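Conserved hypothetical protein (Archaeoglobus fulgidus, PDB 1I0S) catalyses the NAD(P)H-dependent reduction of ferric iron held in chelators such as siderophores, working as a flavin-binding homodimer. Local coordinates at residues C25-N30 with K48-H53; N30-L35 with I42-N47. All blocks are in the same frame, centred on the assembly; numbering follows the deposited sequence. Where two conformers were deposited one is given.

Contact 1. Residues C25-N30 with K48-H53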
# COMPACT_ATOMS: atom_id res chain seq x y z
N CYS B 25 -14.70 -7.94 15.82
CA CYS B 25 -13.44 -8.61 15.52
C CYS B 25 -12.47 -7.50 15.13
O CYS B 25 -12.88 -6.40 14.75
CB CYS B 25 -13.63 -9.58 14.35
SG CYS B 25 -12.63 -11.10 14.46
N GLY B 26 -11.18 -7.78 15.24
CA GLY B 26 -10.17 -6.79 14.88
C GLY B 26 -8.86 -7.51 14.65
O GLY B 26 -8.60 -8.53 15.27
N GLN B 27 -8.04 -6.97 13.75
CA GLN B 27 -6.77 -7.60 13.42
C GLN B 27 -5.78 -6.56 12.94
O GLN B 27 -6.15 -5.66 12.19
CB GLN B 27 -6.98 -8.61 12.30
CG GLN B 27 -5.72 -9.12 11.66
CD GLN B 27 -4.99 -10.09 12.55
OE1 GLN B 27 -5.58 -11.06 13.02
NE2 GLN B 27 -3.70 -9.84 12.79
N ILE B 28 -4.53 -6.68 13.37
CA ILE B 28 -3.48 -5.76 12.91
C ILE B 28 -3.20 -6.16 11.45
O ILE B 28 -3.18 -7.34 11.12
CB ILE B 28 -2.14 -5.94 13.68
CG1 ILE B 28 -2.31 -5.54 15.14
CG2 ILE B 28 -1.06 -5.07 13.03
CD1 ILE B 28 -2.78 -4.11 15.31
N ALA B 29 -2.99 -5.17 10.59
CA ALA B 29 -2.69 -5.45 9.19
C ALA B 29 -1.83 -4.33 8.66
O ALA B 29 -1.92 -3.20 9.13
CB ALA B 29 -3.98 -5.54 8.37
N ASN B 30 -0.98 -4.64 7.69
CA ASN B 30 -0.18 -3.58 7.09
C ASN B 30 -0.62 -3.31 5.65
O ASN B 30 -0.28 -2.28 5.07
CB ASN B 30 1.34 -3.91 7.16
CG ASN B 30 1.75 -5.05 6.26
OD1 ASN B 30 0.92 -5.82 5.78
ND2 ASN B 30 3.06 -5.18 6.04
N LYS B 48 -6.87 -15.72 4.69
CA LYS B 48 -8.10 -16.50 4.80
C LYS B 48 -8.26 -17.23 6.13
O LYS B 48 -9.38 -17.58 6.52
CB LYS B 48 -8.20 -17.51 3.65
CG LYS B 48 -8.58 -16.88 2.32
CD LYS B 48 -8.62 -17.90 1.20
CE LYS B 48 -8.94 -17.23 -0.13
NZ LYS B 48 -9.10 -18.22 -1.23
N GLU B 49 -7.15 -17.44 6.83
CA GLU B 49 -7.19 -18.15 8.11
C GLU B 49 -7.45 -17.28 9.33
O GLU B 49 -7.46 -17.78 10.46
CB GLU B 49 -5.89 -18.93 8.30
CG GLU B 49 -5.80 -20.13 7.38
CD GLU B 49 -4.43 -20.76 7.39
OE1 GLU B 49 -4.27 -21.82 6.74
OE2 GLU B 49 -3.51 -20.20 8.02
N ASN B 50 -7.67 -15.99 9.12
CA ASN B 50 -7.92 -15.05 10.21
C ASN B 50 -9.41 -14.91 10.48
O ASN B 50 -10.22 -14.93 9.57
CB ASN B 50 -7.40 -13.64 9.87
CG ASN B 50 -5.90 -13.57 9.80
OD1 ASN B 50 -5.20 -14.56 10.05
ND2 ASN B 50 -5.38 -12.40 9.46
N ASP B 51 -9.76 -14.75 11.75
CA ASP B 51 -11.16 -14.56 12.09
C ASP B 51 -11.68 -13.25 11.48
O ASP B 51 -12.84 -13.17 11.09
CB ASP B 51 -11.35 -14.52 13.61
CG ASP B 51 -11.18 -15.88 14.28
OD1 ASP B 51 -11.30 -16.92 13.60
OD2 ASP B 51 -10.95 -15.89 15.51
N THR B 52 -10.84 -12.22 11.39
CA THR B 52 -11.33 -10.95 10.83
C THR B 52 -11.65 -11.12 9.35
O THR B 52 -12.61 -10.54 8.85
CB THR B 52 -10.33 -9.80 11.07
OG1 THR B 52 -10.18 -9.57 12.48
CG2 THR B 52 -10.84 -8.49 10.44
N HIS B 53 -10.85 -11.93 8.66
CA HIS B 53 -11.11 -12.22 7.26
C HIS B 53 -12.53 -12.77 7.10
O HIS B 53 -13.31 -12.33 6.26
CB HIS B 53 -10.11 -13.27 6.72
CG HIS B 53 -10.54 -13.88 5.42
ND1 HIS B 53 -10.07 -13.45 4.19
CD2 HIS B 53 -11.49 -14.81 5.14
CE1 HIS B 53 -10.72 -14.07 3.23
NE2 HIS B 53 -11.58 -14.91 3.78
O HOH W 1 -8.52 -11.95 13.10

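Contact 2. Residues N30-L35 with I42-N47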
# COMPACT_ATOMS: atom_id res chain seq x y z
N ASN B 30 -0.98 -4.64 7.69
CA ASN B 30 -0.18 -3.58 7.09
C ASN B 30 -0.62 -3.31 5.65
O ASN B 30 -0.28 -2.28 5.07
CB ASN B 30 1.34 -3.91 7.16
CG ASN B 30 1.75 -5.05 6.26
OD1 ASN B 30 0.92 -5.82 5.78
ND2 ASN B 30 3.06 -5.18 6.04
N THR B 31 -1.42 -4.21 5.09
CA THR B 31 -1.83 -4.06 3.70
C THR B 31 -3.21 -3.44 3.52
O THR B 31 -4.23 -4.13 3.32
CB THR B 31 -1.74 -5.42 2.99
OG1 THR B 31 -0.42 -5.95 3.16
CG2 THR B 31 -2.02 -5.26 1.51
N VAL B 32 -3.21 -2.11 3.59
CA VAL B 32 -4.41 -1.29 3.43
C VAL B 32 -3.99 -0.15 2.51
O VAL B 32 -2.99 0.53 2.77
CB VAL B 32 -4.86 -0.71 4.78
CG1 VAL B 32 -6.00 0.27 4.56
CG2 VAL B 32 -5.30 -1.84 5.71
N PHE B 33 -4.74 0.06 1.43
CA PHE B 33 -4.39 1.11 0.48
C PHE B 33 -5.59 1.63 -0.28
O PHE B 33 -6.55 0.91 -0.52
CB PHE B 33 -3.30 0.61 -0.48
CG PHE B 33 -3.65 -0.65 -1.24
CD1 PHE B 33 -4.24 -0.58 -2.50
CD2 PHE B 33 -3.29 -1.90 -0.74
CE1 PHE B 33 -4.46 -1.73 -3.26
CE2 PHE B 33 -3.51 -3.06 -1.49
CZ PHE B 33 -4.09 -2.98 -2.75
N GLN B 34 -5.52 2.90 -0.69
CA GLN B 34 -6.60 3.47 -1.47
C GLN B 34 -6.41 3.07 -2.94
O GLN B 34 -5.32 3.21 -3.48
CB GLN B 34 -6.61 5.00 -1.32
CG GLN B 34 -7.73 5.69 -2.12
CD GLN B 34 -7.82 7.19 -1.88
OE1 GLN B 34 -7.04 7.77 -1.11
NE2 GLN B 34 -8.77 7.84 -2.56
N LEU B 35 -7.47 2.55 -3.55
CA LEU B 35 -7.43 2.09 -4.95
C LEU B 35 -7.87 3.17 -5.92
O LEU B 35 -7.22 3.38 -6.95
CB LEU B 35 -8.37 0.89 -5.13
CG LEU B 35 -8.15 -0.35 -4.26
CD1 LEU B 35 -9.47 -0.89 -3.71
CD2 LEU B 35 -7.51 -1.41 -5.09
N ILE B 42 -11.16 1.62 -0.80
CA ILE B 42 -10.01 1.21 0.01
C ILE B 42 -9.91 -0.30 -0.04
O ILE B 42 -10.92 -0.99 0.06
CB ILE B 42 -10.21 1.61 1.49
CG1 ILE B 42 -10.46 3.12 1.60
CG2 ILE B 42 -9.03 1.17 2.32
CD1 ILE B 42 -9.29 3.97 1.16
N ALA B 43 -8.70 -0.81 -0.21
CA ALA B 43 -8.49 -2.24 -0.25
C ALA B 43 -7.82 -2.71 1.03
O ALA B 43 -6.96 -2.02 1.58
CB ALA B 43 -7.61 -2.60 -1.43
N VAL B 44 -8.24 -3.88 1.52
CA VAL B 44 -7.58 -4.48 2.68
C VAL B 44 -7.34 -5.94 2.29
O VAL B 44 -8.24 -6.58 1.76
CB VAL B 44 -8.42 -4.41 4.00
CG1 VAL B 44 -8.69 -2.96 4.34
CG2 VAL B 44 -9.73 -5.19 3.89
N CYS B 45 -6.12 -6.42 2.49
CA CYS B 45 -5.77 -7.79 2.16
C CYS B 45 -5.61 -8.58 3.46
O CYS B 45 -4.72 -8.28 4.27
CB CYS B 45 -4.47 -7.84 1.35
SG CYS B 45 -4.22 -9.44 0.52
N LEU B 46 -6.45 -9.59 3.62
CA LEU B 46 -6.47 -10.43 4.83
C LEU B 46 -6.30 -11.91 4.53
O LEU B 46 -6.85 -12.44 3.56
CB LEU B 46 -7.78 -10.24 5.57
CG LEU B 46 -8.10 -8.83 6.02
CD1 LEU B 46 -9.53 -8.79 6.56
CD2 LEU B 46 -7.09 -8.42 7.09
N ASN B 47 -5.53 -12.57 5.39
CA ASN B 47 -5.25 -14.00 5.28
C ASN B 47 -6.55 -14.75 5.55
O ASN B 47 -7.26 -14.46 6.52
CB ASN B 47 -4.18 -14.37 6.32
CG ASN B 47 -3.68 -15.80 6.17
OD1 ASN B 47 -4.46 -16.75 6.18
ND2 ASN B 47 -2.37 -15.94 6.05
O HOH W 2 -2.10 -6.94 5.93

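Contact 1. Residues C25-N30 with K48-H53
Cys25 and Thr52 bring the two backbones together, their CA atoms 5.7 Å apart, where strand 23-37 runs past the first turn of helix 51-59. From there the chains diverge: the loop 48-50 leads away from the strand, and Asn50 sits at the N-cap position of the helix without its side chain making a capping bond. Thr52 fills the join. Its OG1 lies over the strand backbone, 3.3 Å from Gly26 C and equally close to Gln27 CB, a position set by a chi1 of -63° that places OG1 beside the threonine's own backbone N. Cys25 reaches up on one side of this hydroxyl, with SG 3.7 Å from Asp51 CB, and Gln27 stands on the other. The Gln27 chain leaves with CG anti to the backbone N and is then bent by its second torsion (chi2 74°), which brings its side chain across that of Asn50 at about a right angle, the two amide planes 25° apart; Gln27 OE1 and Asn50 ND2 stay 3.8 Å apart. NE2 of Gln27 turns back on its own strand and donates to Ile28 O at 3.1 Å, meeting a lone pair in the carbonyl plane. That bond fixes which way the amide is flipped and leaves OE1 pointing to water 1, which donates to Gln27 OE1 and accepts from Thr52 N at 2.9 Å. An N-H of the first helical turn is thus reached through water. Packing and this one water bridge hold the FMN-binding residues Gln27 and Thr52 together, consistent with a polar FMN site.

Contact 2. Residues N30-L35 with I42-N47
Phe33 O takes the N-H of Ala43 at 2.8 Å, with an N-H...O angle of 179°, and Phe33 N returns a bond to Ala43 O at 3.0 Å, making these two residues an antiparallel hydrogen-bonded pair. Two residues further toward the FMN-binding end, Cys45 N donates to Thr31 O at 3.1 Å. Val32 with Val44 and Gln34 with Ile42 form the non-hydrogen-bonded pairs, and CA-H groups of Val32, Val44 and Ile42 also point at carbonyl oxygens across the gap. On the side of Phe33, in the conformer given, the methyl of Ala43 sits over a face of the ring, 3.9 Å from its centroid. The ring gets there through a chi1 of 56°, which sets CG between the backbone N and the carbonyl carbon. Leu35 closes on the same methyl from another direction, tightly, with CD1 3.4 Å from Ala43 CB. Thr31 packs on Gln34 of the second subunit, so this part of the hairpin belongs to the dimer interface; in the same conformer the Phe33 ring also stacks on Phe33 of that subunit. Facing the other way, Val32 and Val44 lie side by side, CG2 to CG1 3.8 Å, and meet Val64 of strand 61-67; the second methyl of Val32, CG1, touches Ile42 CG2. At the Thr31 end, CG2 of Thr31 lies against Cys45 CB, while its OG1 donates to Asn30 OD1 from above the amide plane. Water 2 accepts from Thr31 N and gives a weak bond to Cys45 O. The whole is a beta hairpin within the closed antiparallel barrel of the flavin reductases, with FMN-binding residues along one end.

In the fold
Contact 2 is nested inside the loop that contact 1 closes: strand 23-37 runs through both, turns back as strand 40-47, and the chain then passes into helix 51-59, whose start returns to the early part of strand 23-37. The centres are about 11 Å apart, and Asn30 belongs to both. They also touch directly, His53 CB lying 3.1 Å from Asn47 O. Contact 2 is strand pairing in the barrel wall and reaches the second subunit; contact 1 seats the helix on the earlier part of the same strand. Together they gather the FMN-binding runs 27-31 and 45-52 into one neighbourhood, with NADP-binding His126 beside Cys45.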